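Local coordinates for hypoxanthine-guanine phosphoribosyltransferase (Leishmania tarentolae, PDB 1PZM) that transfers the 5-phosphoribosyl group of 5-phosphoribosylpyrophosphate onto hypoxanthine or guanine, giving IMP or GMP in purine salvage, at the interface of chains A and B. Numbering follows the deposited sequence. Chains: chain A/B, hypoxanthine-guanine phosphoribosyltransferase.

The interface of chains A and B. Residues chain A 65, 90, 110; chain B 65-66, 69, 90, 108.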
loop_
_atom_site.group_PDB
_atom_site.type_symbol
_atom_site.label_atom_id
_atom_site.label_comp_id
_atom_site.label_asym_id
_atom_site.label_seq_id
_atom_site.Cartn_x
_atom_site.Cartn_y
_atom_site.Cartn_z
ATOM N N LEU A 65 -0.589 -7.751 4.338
ATOM C CA LEU A 65 -1.908 -7.204 4.091
ATOM C C LEU A 65 -2.966 -7.597 5.155
ATOM O O LEU A 65 -2.909 -8.702 5.696
ATOM C CB LEU A 65 -2.372 -7.743 2.732
ATOM C CG LEU A 65 -1.523 -7.094 1.626
ATOM C CD1 LEU A 65 -1.959 -7.642 0.297
ATOM C CD2 LEU A 65 -1.642 -5.570 1.600
ATOM N N PHE A 90 3.789 -8.843 -1.427
ATOM C CA PHE A 90 2.567 -8.725 -0.664
ATOM C C PHE A 90 2.105 -10.108 -0.164
ATOM O O PHE A 90 1.917 -11.040 -0.929
ATOM C CB PHE A 90 1.516 -8.034 -1.528
ATOM C CG PHE A 90 1.878 -6.590 -1.841
ATOM C CD1 PHE A 90 1.581 -5.567 -0.929
ATOM C CD2 PHE A 90 2.561 -6.270 -2.994
ATOM C CE1 PHE A 90 1.940 -4.248 -1.177
ATOM C CE2 PHE A 90 2.900 -4.921 -3.293
ATOM C CZ PHE A 90 2.626 -3.918 -2.367
ATOM N N LEU A 110 -2.029 -15.382 0.224
ATOM C CA LEU A 110 -1.185 -14.755 -0.803
ATOM C C LEU A 110 0.286 -14.872 -0.370
ATOM O O LEU A 110 0.710 -14.346 0.679
ATOM C CB LEU A 110 -1.593 -13.303 -1.072
ATOM C CG LEU A 110 -1.069 -12.599 -2.312
ATOM C CD1 LEU A 110 -1.557 -13.179 -3.647
ATOM C CD2 LEU A 110 -1.438 -11.142 -2.209
ATOM N N LEU B 65 -2.635 -4.484 -7.305
ATOM C CA LEU B 65 -1.246 -4.746 -6.953
ATOM C C LEU B 65 -0.459 -5.188 -8.154
ATOM O O LEU B 65 -1.044 -5.764 -9.093
ATOM C CB LEU B 65 -1.197 -5.872 -5.900
ATOM C CG LEU B 65 -1.773 -5.464 -4.539
ATOM C CD1 LEU B 65 -1.682 -6.627 -3.505
ATOM C CD2 LEU B 65 -1.020 -4.291 -4.043
ATOM N N LYS B 66 0.843 -4.946 -8.182
ATOM C CA LYS B 66 1.588 -4.290 -7.129
ATOM C C LYS B 66 1.650 -2.812 -7.356
ATOM O O LYS B 66 1.727 -2.059 -6.404
ATOM C CB LYS B 66 3.012 -4.792 -7.163
ATOM C CG LYS B 66 3.169 -6.330 -6.942
ATOM C CD LYS B 66 4.707 -6.633 -6.738
ATOM C CE LYS B 66 5.025 -8.121 -6.585
ATOM N NZ LYS B 66 6.519 -8.189 -6.270
ATOM N N PHE B 69 0.099 0.312 -5.214
ATOM C CA PHE B 69 0.055 0.330 -3.743
ATOM C C PHE B 69 0.417 1.704 -3.093
ATOM O O PHE B 69 -0.147 2.066 -2.034
ATOM C CB PHE B 69 0.869 -0.809 -3.136
ATOM C CG PHE B 69 2.340 -0.515 -2.821
ATOM C CD1 PHE B 69 2.769 -0.340 -1.482
ATOM C CD2 PHE B 69 3.323 -0.516 -3.817
ATOM C CE1 PHE B 69 4.120 -0.175 -1.133
ATOM C CE2 PHE B 69 4.712 -0.315 -3.447
ATOM C CZ PHE B 69 5.092 -0.165 -2.118
ATOM N N PHE B 90 -7.640 -5.568 -2.033
ATOM C CA PHE B 90 -6.481 -5.708 -2.867
ATOM C C PHE B 90 -6.719 -6.781 -3.929
ATOM O O PHE B 90 -7.237 -7.857 -3.626
ATOM C CB PHE B 90 -5.296 -6.095 -1.993
ATOM C CG PHE B 90 -4.941 -5.019 -1.007
ATOM C CD1 PHE B 90 -4.001 -4.037 -1.348
ATOM C CD2 PHE B 90 -5.595 -4.946 0.230
ATOM C CE1 PHE B 90 -3.702 -3.015 -0.448
ATOM C CE2 PHE B 90 -5.261 -3.929 1.169
ATOM C CZ PHE B 90 -4.323 -2.973 0.807
ATOM N N MET B 108 -8.173 -15.129 -4.536
ATOM C CA MET B 108 -8.174 -13.740 -4.002
ATOM C C MET B 108 -8.987 -12.749 -4.874
ATOM O O MET B 108 -9.602 -11.794 -4.351
ATOM C CB MET B 108 -6.742 -13.204 -3.781
ATOM C CG MET B 108 -6.646 -12.034 -2.740
ATOM S SD MET B 108 -5.107 -10.983 -2.682
ATOM C CE MET B 108 -5.366 -10.166 -1.069
#
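A:Phe90, near the end of strand 86-91, pushes its ring between B:Leu65, B:Lys66 and B:Phe69, and 82 Å² of its surface is hidden by chain B. Its leading atom CZ lies 3.4 Å from B:Phe69 CG, displaced toward the rim of that ring. The two ring planes stand at 74°, so the pair is edge-to-face, with the A:Phe90 edge directed at a B:Phe69 face. One face of A:Phe90 is covered by a methyl group: B:Leu65 CD2 sits 3.9 Å from the ring centroid, centred enough to count as a CH-pi contact. The aliphatic base of B:Lys66, which follows a cis peptide bond, lies along another part of the rim, its CB 3.9 Å from A:Phe90 CE2; beyond CG the chain runs extended and carries NZ away from the ring.

The two-fold symmetry shows in the twin pair, where A:Leu65 CD2 stands over the B:Phe90 face, 3.8 Å from the centroid. In both leucines chi1 near -70° places CG anti to the carbonyl carbon, and chi2 near 180° then splits the methyls, CD2 toward the opposing ring and CD1 toward the other leucine and the root of that ring. The leucines meet tip to tip, CD1 to CD1 at 3.9 Å. This interlocking of leucine and phenylalanine is apolar packing that would support a dimer, although the crystal assembly alone does not prove one.

The contact is looser toward A:Leu110 and B:Met108, where both residues are poorly ordered and the touch between them is sparse. Their side chains cross at about a right angle, and A:Leu110 CD2 lies roughly 3.7 Å from B:Met108 SD, a value that the poor order makes approximate.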